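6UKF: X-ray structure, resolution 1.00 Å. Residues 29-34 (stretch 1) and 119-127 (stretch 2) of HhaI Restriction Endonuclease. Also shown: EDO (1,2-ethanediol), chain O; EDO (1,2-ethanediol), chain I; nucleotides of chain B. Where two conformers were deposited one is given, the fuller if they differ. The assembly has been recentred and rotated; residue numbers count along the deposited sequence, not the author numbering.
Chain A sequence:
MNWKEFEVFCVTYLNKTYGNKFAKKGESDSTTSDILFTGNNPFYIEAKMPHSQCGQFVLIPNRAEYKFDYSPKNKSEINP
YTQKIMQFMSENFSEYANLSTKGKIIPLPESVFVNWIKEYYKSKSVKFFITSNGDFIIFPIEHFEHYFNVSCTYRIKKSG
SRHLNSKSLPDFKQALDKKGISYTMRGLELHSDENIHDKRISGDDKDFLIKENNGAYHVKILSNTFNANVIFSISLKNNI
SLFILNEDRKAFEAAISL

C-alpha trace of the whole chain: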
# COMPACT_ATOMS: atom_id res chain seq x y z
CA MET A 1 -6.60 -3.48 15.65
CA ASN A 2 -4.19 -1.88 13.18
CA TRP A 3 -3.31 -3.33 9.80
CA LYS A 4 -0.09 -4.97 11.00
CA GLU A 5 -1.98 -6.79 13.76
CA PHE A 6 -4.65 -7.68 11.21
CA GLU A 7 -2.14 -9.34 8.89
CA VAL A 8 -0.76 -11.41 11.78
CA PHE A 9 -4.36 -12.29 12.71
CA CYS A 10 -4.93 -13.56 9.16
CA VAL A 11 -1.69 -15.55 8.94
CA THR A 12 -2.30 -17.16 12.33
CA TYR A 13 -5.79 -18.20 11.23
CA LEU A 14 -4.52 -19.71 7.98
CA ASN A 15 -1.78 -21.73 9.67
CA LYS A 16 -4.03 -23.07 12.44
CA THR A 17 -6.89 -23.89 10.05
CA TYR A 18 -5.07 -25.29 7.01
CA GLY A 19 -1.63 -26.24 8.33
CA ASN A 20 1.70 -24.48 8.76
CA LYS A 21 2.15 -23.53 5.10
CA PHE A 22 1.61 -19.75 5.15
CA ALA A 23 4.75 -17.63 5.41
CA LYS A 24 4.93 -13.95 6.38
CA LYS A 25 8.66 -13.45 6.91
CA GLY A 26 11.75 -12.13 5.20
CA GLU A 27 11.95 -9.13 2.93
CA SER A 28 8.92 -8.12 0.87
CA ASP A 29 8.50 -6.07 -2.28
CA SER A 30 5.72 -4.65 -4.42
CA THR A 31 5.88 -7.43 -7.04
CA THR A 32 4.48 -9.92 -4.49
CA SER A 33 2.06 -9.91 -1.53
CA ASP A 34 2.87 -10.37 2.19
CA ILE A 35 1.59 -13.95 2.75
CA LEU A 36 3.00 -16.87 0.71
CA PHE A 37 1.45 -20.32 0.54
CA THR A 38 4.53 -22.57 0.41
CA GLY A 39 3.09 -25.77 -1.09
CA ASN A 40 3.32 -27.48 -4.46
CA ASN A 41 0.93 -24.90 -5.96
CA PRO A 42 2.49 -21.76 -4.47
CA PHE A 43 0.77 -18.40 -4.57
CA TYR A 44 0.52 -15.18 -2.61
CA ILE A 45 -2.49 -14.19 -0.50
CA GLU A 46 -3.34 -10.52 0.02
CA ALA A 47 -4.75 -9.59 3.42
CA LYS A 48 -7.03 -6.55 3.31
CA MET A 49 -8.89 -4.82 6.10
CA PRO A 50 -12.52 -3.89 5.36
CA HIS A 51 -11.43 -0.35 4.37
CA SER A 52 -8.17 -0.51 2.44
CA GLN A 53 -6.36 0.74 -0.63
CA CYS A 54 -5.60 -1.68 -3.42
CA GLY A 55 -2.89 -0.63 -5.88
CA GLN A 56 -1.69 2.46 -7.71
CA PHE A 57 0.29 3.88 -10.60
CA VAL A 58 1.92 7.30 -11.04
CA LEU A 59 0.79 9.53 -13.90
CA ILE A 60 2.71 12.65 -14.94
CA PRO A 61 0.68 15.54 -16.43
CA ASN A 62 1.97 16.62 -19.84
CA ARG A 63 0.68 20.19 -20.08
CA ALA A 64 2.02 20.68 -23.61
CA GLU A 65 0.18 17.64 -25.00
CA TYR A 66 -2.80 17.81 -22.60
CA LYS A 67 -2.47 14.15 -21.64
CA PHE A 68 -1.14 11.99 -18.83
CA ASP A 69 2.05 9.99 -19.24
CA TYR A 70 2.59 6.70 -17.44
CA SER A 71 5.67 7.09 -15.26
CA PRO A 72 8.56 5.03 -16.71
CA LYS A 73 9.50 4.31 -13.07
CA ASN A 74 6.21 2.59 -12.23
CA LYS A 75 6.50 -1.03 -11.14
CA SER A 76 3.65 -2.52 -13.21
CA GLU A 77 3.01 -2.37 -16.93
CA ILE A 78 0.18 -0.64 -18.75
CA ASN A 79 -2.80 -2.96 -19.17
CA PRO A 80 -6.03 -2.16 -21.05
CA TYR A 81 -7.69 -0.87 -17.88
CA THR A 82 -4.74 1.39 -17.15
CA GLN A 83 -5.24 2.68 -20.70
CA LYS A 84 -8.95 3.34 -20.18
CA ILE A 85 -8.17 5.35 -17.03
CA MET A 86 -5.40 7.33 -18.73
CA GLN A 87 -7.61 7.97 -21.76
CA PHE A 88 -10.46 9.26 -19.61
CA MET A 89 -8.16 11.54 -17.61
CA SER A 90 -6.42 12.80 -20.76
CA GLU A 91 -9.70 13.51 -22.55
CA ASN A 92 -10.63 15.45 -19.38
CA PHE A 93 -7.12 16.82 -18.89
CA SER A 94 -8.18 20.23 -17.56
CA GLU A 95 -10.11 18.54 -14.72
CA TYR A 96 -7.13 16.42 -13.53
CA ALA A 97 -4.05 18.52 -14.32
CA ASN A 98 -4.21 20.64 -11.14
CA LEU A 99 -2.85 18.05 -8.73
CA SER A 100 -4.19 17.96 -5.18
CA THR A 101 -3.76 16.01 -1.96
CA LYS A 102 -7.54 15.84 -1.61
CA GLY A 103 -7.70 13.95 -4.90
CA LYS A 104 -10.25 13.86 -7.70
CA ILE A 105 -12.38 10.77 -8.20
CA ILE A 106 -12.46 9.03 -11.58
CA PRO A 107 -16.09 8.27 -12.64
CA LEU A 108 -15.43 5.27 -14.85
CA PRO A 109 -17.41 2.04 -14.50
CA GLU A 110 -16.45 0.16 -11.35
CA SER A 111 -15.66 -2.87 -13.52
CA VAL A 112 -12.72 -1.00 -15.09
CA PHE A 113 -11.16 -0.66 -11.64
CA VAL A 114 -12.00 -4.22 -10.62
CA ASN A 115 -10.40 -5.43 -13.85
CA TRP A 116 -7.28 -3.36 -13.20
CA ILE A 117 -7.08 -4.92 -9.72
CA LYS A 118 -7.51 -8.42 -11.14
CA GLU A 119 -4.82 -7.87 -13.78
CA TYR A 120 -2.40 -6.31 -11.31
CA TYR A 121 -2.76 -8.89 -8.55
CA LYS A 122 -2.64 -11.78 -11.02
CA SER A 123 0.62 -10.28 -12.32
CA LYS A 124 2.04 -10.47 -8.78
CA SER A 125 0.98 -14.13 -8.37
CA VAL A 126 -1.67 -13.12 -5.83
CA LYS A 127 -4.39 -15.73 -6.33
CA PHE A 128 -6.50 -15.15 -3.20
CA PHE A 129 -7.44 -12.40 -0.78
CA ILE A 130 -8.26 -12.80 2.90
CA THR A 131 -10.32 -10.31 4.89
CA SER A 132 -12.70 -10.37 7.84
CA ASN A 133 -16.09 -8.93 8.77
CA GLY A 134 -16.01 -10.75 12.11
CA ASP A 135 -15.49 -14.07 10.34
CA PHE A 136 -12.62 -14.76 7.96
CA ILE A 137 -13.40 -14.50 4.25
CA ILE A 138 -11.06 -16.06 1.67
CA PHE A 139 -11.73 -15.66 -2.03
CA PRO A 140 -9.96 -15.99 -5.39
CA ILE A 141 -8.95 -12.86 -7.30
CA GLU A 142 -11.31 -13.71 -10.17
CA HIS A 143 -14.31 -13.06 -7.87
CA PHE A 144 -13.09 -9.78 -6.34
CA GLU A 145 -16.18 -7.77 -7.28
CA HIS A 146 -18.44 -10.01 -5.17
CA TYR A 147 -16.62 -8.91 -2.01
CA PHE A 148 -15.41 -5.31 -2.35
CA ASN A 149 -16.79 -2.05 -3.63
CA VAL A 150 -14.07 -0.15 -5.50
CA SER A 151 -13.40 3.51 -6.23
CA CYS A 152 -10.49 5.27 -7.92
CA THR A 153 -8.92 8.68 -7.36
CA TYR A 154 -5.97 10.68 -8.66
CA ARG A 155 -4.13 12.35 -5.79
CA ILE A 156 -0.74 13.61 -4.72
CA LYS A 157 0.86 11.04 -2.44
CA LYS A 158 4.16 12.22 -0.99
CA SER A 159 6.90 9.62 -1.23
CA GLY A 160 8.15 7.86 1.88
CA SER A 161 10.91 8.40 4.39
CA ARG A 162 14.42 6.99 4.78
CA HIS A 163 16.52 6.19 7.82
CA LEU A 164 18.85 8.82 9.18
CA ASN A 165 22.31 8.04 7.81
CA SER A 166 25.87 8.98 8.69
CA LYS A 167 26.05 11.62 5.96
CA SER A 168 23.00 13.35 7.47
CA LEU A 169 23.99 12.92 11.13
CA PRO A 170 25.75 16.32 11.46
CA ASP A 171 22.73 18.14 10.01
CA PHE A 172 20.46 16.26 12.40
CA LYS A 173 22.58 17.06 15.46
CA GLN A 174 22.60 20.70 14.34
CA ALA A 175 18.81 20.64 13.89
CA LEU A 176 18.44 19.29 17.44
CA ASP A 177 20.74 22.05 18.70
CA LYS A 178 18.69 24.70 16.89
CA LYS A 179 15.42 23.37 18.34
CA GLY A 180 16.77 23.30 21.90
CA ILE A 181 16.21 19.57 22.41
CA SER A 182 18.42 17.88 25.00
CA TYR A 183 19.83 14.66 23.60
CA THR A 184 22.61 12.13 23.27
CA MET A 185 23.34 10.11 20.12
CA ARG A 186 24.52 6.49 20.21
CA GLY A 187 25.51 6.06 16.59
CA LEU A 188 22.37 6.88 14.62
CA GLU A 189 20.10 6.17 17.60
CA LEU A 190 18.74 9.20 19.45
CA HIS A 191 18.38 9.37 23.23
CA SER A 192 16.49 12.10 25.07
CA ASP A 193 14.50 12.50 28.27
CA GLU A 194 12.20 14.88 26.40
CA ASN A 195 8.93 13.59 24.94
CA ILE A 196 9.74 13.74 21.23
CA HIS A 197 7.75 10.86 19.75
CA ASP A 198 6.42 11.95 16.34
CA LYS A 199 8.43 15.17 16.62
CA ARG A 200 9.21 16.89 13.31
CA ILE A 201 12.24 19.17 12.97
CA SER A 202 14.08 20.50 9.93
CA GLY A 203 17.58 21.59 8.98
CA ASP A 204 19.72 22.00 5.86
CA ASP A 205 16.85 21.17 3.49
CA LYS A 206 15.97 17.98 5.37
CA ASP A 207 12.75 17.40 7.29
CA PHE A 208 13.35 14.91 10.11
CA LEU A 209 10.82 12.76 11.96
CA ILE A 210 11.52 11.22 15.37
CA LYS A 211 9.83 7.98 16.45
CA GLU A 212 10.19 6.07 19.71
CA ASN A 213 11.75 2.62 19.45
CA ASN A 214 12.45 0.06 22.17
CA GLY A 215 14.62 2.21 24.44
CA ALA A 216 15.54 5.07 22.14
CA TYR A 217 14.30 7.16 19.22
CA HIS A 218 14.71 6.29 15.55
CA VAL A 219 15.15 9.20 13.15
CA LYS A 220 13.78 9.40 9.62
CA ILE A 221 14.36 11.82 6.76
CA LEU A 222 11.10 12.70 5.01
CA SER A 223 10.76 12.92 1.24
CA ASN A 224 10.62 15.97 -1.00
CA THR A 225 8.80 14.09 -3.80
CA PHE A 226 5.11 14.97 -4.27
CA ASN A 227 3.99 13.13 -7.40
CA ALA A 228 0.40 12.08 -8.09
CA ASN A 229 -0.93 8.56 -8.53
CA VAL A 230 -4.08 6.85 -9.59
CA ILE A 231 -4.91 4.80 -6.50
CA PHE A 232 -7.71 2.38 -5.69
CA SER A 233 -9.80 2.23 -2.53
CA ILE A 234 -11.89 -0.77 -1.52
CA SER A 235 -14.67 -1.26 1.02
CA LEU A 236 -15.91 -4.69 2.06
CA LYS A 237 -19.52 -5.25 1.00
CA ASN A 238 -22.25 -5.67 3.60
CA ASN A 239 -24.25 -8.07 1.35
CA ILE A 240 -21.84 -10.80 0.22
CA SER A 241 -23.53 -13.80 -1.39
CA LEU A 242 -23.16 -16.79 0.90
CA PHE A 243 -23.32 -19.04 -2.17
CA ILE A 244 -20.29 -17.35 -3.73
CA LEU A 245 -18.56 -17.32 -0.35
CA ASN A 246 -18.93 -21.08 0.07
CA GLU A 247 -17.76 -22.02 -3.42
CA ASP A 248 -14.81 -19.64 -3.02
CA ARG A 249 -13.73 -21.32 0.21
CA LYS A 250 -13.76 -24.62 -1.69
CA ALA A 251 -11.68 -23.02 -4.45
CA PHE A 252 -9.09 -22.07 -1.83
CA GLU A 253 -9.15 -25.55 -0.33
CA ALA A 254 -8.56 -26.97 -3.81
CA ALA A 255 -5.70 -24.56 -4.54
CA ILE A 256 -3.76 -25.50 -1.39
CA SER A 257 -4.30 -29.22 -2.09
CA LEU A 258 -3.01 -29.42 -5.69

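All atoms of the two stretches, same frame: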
# COMPACT_ATOMS: atom_id res chain seq x y z
N ASP A 29 8.41 -7.08 -1.24
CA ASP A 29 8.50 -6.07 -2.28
C ASP A 29 7.16 -5.98 -2.99
O ASP A 29 6.28 -6.82 -2.79
CB ASP A 29 9.67 -6.32 -3.24
CG ASP A 29 9.46 -7.56 -4.10
OD1 ASP A 29 8.49 -7.59 -4.88
OD2 ASP A 29 10.29 -8.48 -4.03
N SER A 30 7.02 -4.96 -3.83
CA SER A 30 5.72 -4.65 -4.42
C SER A 30 5.29 -5.67 -5.47
O SER A 30 4.10 -5.74 -5.78
CB SER A 30 5.73 -3.25 -5.02
OG SER A 30 6.41 -3.23 -6.26
N THR A 31 6.22 -6.44 -6.02
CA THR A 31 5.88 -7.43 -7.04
C THR A 31 5.21 -8.67 -6.46
O THR A 31 4.76 -9.52 -7.23
CB THR A 31 7.13 -7.86 -7.80
OG1 THR A 31 7.93 -8.70 -6.95
CG2 THR A 31 7.95 -6.65 -8.22
N THR A 32 5.14 -8.79 -5.14
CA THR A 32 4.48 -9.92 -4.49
C THR A 32 3.63 -9.37 -3.35
O THR A 32 3.60 -8.16 -3.09
CB THR A 32 5.50 -10.96 -4.03
N SER A 33 2.92 -10.27 -2.66
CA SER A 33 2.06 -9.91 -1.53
C SER A 33 2.86 -9.93 -0.24
O SER A 33 4.05 -9.59 -0.25
CB SER A 33 0.85 -10.82 -1.45
N ASP A 34 2.21 -10.28 0.89
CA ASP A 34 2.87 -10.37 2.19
C ASP A 34 2.76 -11.77 2.78
O ASP A 34 3.56 -12.13 3.65
CB ASP A 34 2.30 -9.33 3.19
CG ASP A 34 2.60 -7.90 2.81
OD1 ASP A 34 1.61 -7.37 2.36
OD2 ASP A 34 3.81 -7.48 3.00
N GLU A 119 -6.04 -7.78 -12.98
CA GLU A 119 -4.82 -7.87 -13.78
C GLU A 119 -3.59 -7.69 -12.92
O GLU A 119 -2.64 -8.49 -12.98
CB GLU A 119 -4.84 -6.80 -14.87
CG GLU A 119 -5.87 -7.01 -15.96
CD GLU A 119 -5.37 -7.89 -17.09
OE1 GLU A 119 -4.14 -7.99 -17.27
OE2 GLU A 119 -6.20 -8.49 -17.79
N TYR A 120 -3.58 -6.64 -12.10
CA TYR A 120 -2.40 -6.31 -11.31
C TYR A 120 -2.07 -7.42 -10.33
O TYR A 120 -0.92 -7.88 -10.25
CB TYR A 120 -2.62 -4.99 -10.58
CG TYR A 120 -1.50 -4.65 -9.64
CD1 TYR A 120 -0.24 -4.32 -10.13
CD2 TYR A 120 -1.68 -4.68 -8.26
CE1 TYR A 120 0.80 -4.02 -9.29
CE2 TYR A 120 -0.64 -4.37 -7.41
CZ TYR A 120 0.59 -4.04 -7.93
OH TYR A 120 1.64 -3.74 -7.09
N TYR A 121 -3.06 -7.88 -9.56
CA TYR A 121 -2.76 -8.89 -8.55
C TYR A 121 -2.43 -10.24 -9.18
O TYR A 121 -1.54 -10.94 -8.69
CB TYR A 121 -3.88 -8.94 -7.50
CG TYR A 121 -3.75 -7.75 -6.58
CD1 TYR A 121 -2.83 -7.76 -5.54
CD2 TYR A 121 -4.48 -6.60 -6.79
CE1 TYR A 121 -2.68 -6.66 -4.71
CE2 TYR A 121 -4.34 -5.50 -5.97
CZ TYR A 121 -3.43 -5.53 -4.93
OH TYR A 121 -3.28 -4.44 -4.12
N LYS A 122 -3.07 -10.59 -10.29
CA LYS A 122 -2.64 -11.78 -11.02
C LYS A 122 -1.17 -11.66 -11.43
O LYS A 122 -0.42 -12.64 -11.35
CB LYS A 122 -3.52 -12.00 -12.25
CG LYS A 122 -4.94 -12.46 -11.96
CD LYS A 122 -5.78 -12.44 -13.23
CE LYS A 122 -7.24 -12.77 -12.95
NZ LYS A 122 -8.06 -12.69 -14.18
N SER A 123 -0.75 -10.47 -11.88
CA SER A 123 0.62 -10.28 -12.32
C SER A 123 1.62 -10.45 -11.18
O SER A 123 2.79 -10.74 -11.44
CB SER A 123 0.78 -8.89 -12.95
OG SER A 123 1.02 -7.90 -11.96
N LYS A 124 1.19 -10.27 -9.94
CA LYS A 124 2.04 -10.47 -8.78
C LYS A 124 1.86 -11.85 -8.15
O LYS A 124 2.31 -12.07 -7.02
CB LYS A 124 1.78 -9.37 -7.74
CG LYS A 124 1.89 -7.96 -8.30
CD LYS A 124 3.21 -7.73 -9.01
CE LYS A 124 3.28 -6.34 -9.61
NZ LYS A 124 4.42 -6.22 -10.55
N SER A 125 1.21 -12.77 -8.86
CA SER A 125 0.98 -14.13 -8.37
C SER A 125 0.14 -14.15 -7.10
O SER A 125 0.25 -15.08 -6.29
CB SER A 125 2.28 -14.91 -8.18
OG SER A 125 3.07 -14.90 -9.36
N VAL A 126 -0.69 -13.13 -6.91
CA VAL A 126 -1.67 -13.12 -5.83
C VAL A 126 -2.94 -13.77 -6.38
O VAL A 126 -3.61 -13.22 -7.25
CB VAL A 126 -1.95 -11.69 -5.34
CG1 VAL A 126 -3.14 -11.68 -4.38
CG2 VAL A 126 -0.72 -11.12 -4.68
N LYS A 127 -3.25 -14.96 -5.86
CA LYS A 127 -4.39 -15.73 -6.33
C LYS A 127 -5.61 -15.61 -5.43
O LYS A 127 -6.73 -15.87 -5.88
CB LYS A 127 -4.02 -17.21 -6.45
CG LYS A 127 -3.12 -17.59 -7.62
CD LYS A 127 -2.96 -19.10 -7.70
CE LYS A 127 -1.79 -19.52 -8.57
NZ LYS A 127 -2.10 -19.43 -10.03
C1 EDO O . 0.47 -6.74 -3.11
O1 EDO O . 1.38 -6.55 -2.02
C2 EDO O . 1.21 -7.11 -4.38
O2 EDO O . 2.16 -6.08 -4.69
C1 EDO I . 4.35 -18.03 -6.94
O1 EDO I . 3.16 -18.20 -7.72
C2 EDO I . 5.57 -17.91 -7.86
O2 EDO I . 5.49 -16.71 -8.63
P DC B 7 3.95 2.48 -8.76
OP1 DC B 7 3.88 1.48 -9.86
OP2 DC B 7 3.02 3.62 -8.73
O5' DC B 7 3.81 1.68 -7.38
C5' DC B 7 4.56 0.50 -7.21
C4' DC B 7 4.36 -0.10 -5.84
O4' DC B 7 5.01 0.74 -4.85
C3' DC B 7 2.89 -0.22 -5.39
O3' DC B 7 2.68 -1.53 -4.86
C2' DC B 7 2.72 0.88 -4.36
C1' DC B 7 4.13 0.96 -3.77
N1 DC B 7 4.45 2.27 -3.15
C2 DC B 7 4.97 2.31 -1.85
O2 DC B 7 5.18 1.25 -1.25
N3 DC B 7 5.23 3.52 -1.29
C4 DC B 7 4.98 4.64 -1.98
N4 DC B 7 5.25 5.81 -1.39
C5 DC B 7 4.46 4.61 -3.30
C6 DC B 7 4.21 3.42 -3.84
P DG B 8 1.29 -1.93 -4.17
OP1 DG B 8 1.03 -3.34 -4.56
OP2 DG B 8 0.27 -0.89 -4.44
O5' DG B 8 1.63 -1.94 -2.62
C5' DG B 8 2.55 -2.90 -2.12
C4' DG B 8 2.82 -2.68 -0.65
O4' DG B 8 3.55 -1.46 -0.46
C3' DG B 8 1.57 -2.52 0.21
O3' DG B 8 1.10 -3.77 0.60
C2' DG B 8 2.06 -1.69 1.38
C1' DG B 8 3.12 -0.82 0.73
N9 DG B 8 2.69 0.53 0.37
C8 DG B 8 2.20 0.95 -0.85
N7 DG B 8 1.95 2.23 -0.90
C5 DG B 8 2.33 2.69 0.35
C6 DG B 8 2.30 4.00 0.89
O6 DG B 8 1.94 5.05 0.34
N1 DG B 8 2.77 4.03 2.20
C2 DG B 8 3.20 2.93 2.90
N2 DG B 8 3.62 3.16 4.15
N3 DG B 8 3.23 1.71 2.41
C4 DG B 8 2.79 1.66 1.14
O HOH W 1 3.67 -2.48 -8.24

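Stretch 2 begins in the last turns of a helix, and Glu119 lies too far from stretch 1 to touch it. Its backbone O accepts a helical i to i+4 hydrogen bond from Ser123 N at 3.0 Å.

Tyr120 is the first residue to make contact. Its CA-to-CB bond points sideways, but the t rotamer carries the ring end nearer to stretch 1. Tyr120 OH lies 3.4 Å from Ser30 O. The same hydroxyl donates a hydrogen bond to OP1 of DG8 in chain B, with Tyr120 OH and OP1 2.6 Å apart. Water 1 donates to Tyr120 OH, with the water O 2.7 Å from Tyr120 OH. The hydroxyl is thus near both the Ser30 carbonyl and the DNA backbone. Ser30 is also near the DNA, with its CB 3.5 Å from O3' of DC7.

Tyr121 does not touch stretch 1. An ethanediol fills space between them: its C1 lies at the edge of the Tyr121 ring, 3.5 Å from Tyr121 CE1, and its O1 is 3.5 Å from Ser33 CA.

Lys124 makes the largest contribution, with 70 Å² covered. Its CA-to-CB bond points toward stretch 1. Lys124 CD is 3.0 Å from Thr31 O, 3.9 Å from Ser30 O and 4.1 Å from Thr31 CB. The aliphatic chain thus packs along the turn, while NZ is hydrogen-bonded elsewhere in the structure. Lys124 O approaches Thr32 CA at 4.0 Å.

That turn is type I, from Asp29 to Thr32. Asp29 OD1 accepts from Thr31 N at 2.8 Å and from Thr31 OG1 at a very short 2.4 Å.

Val126 closes the contact. Its CG2 meets Ser33 CB at 3.6 Å, and both CA-to-CB bonds point toward the other stretch. No hydrogen bond joins the two stretches among the modelled atoms, but the side chains of Thr32 and Ser33 are incomplete.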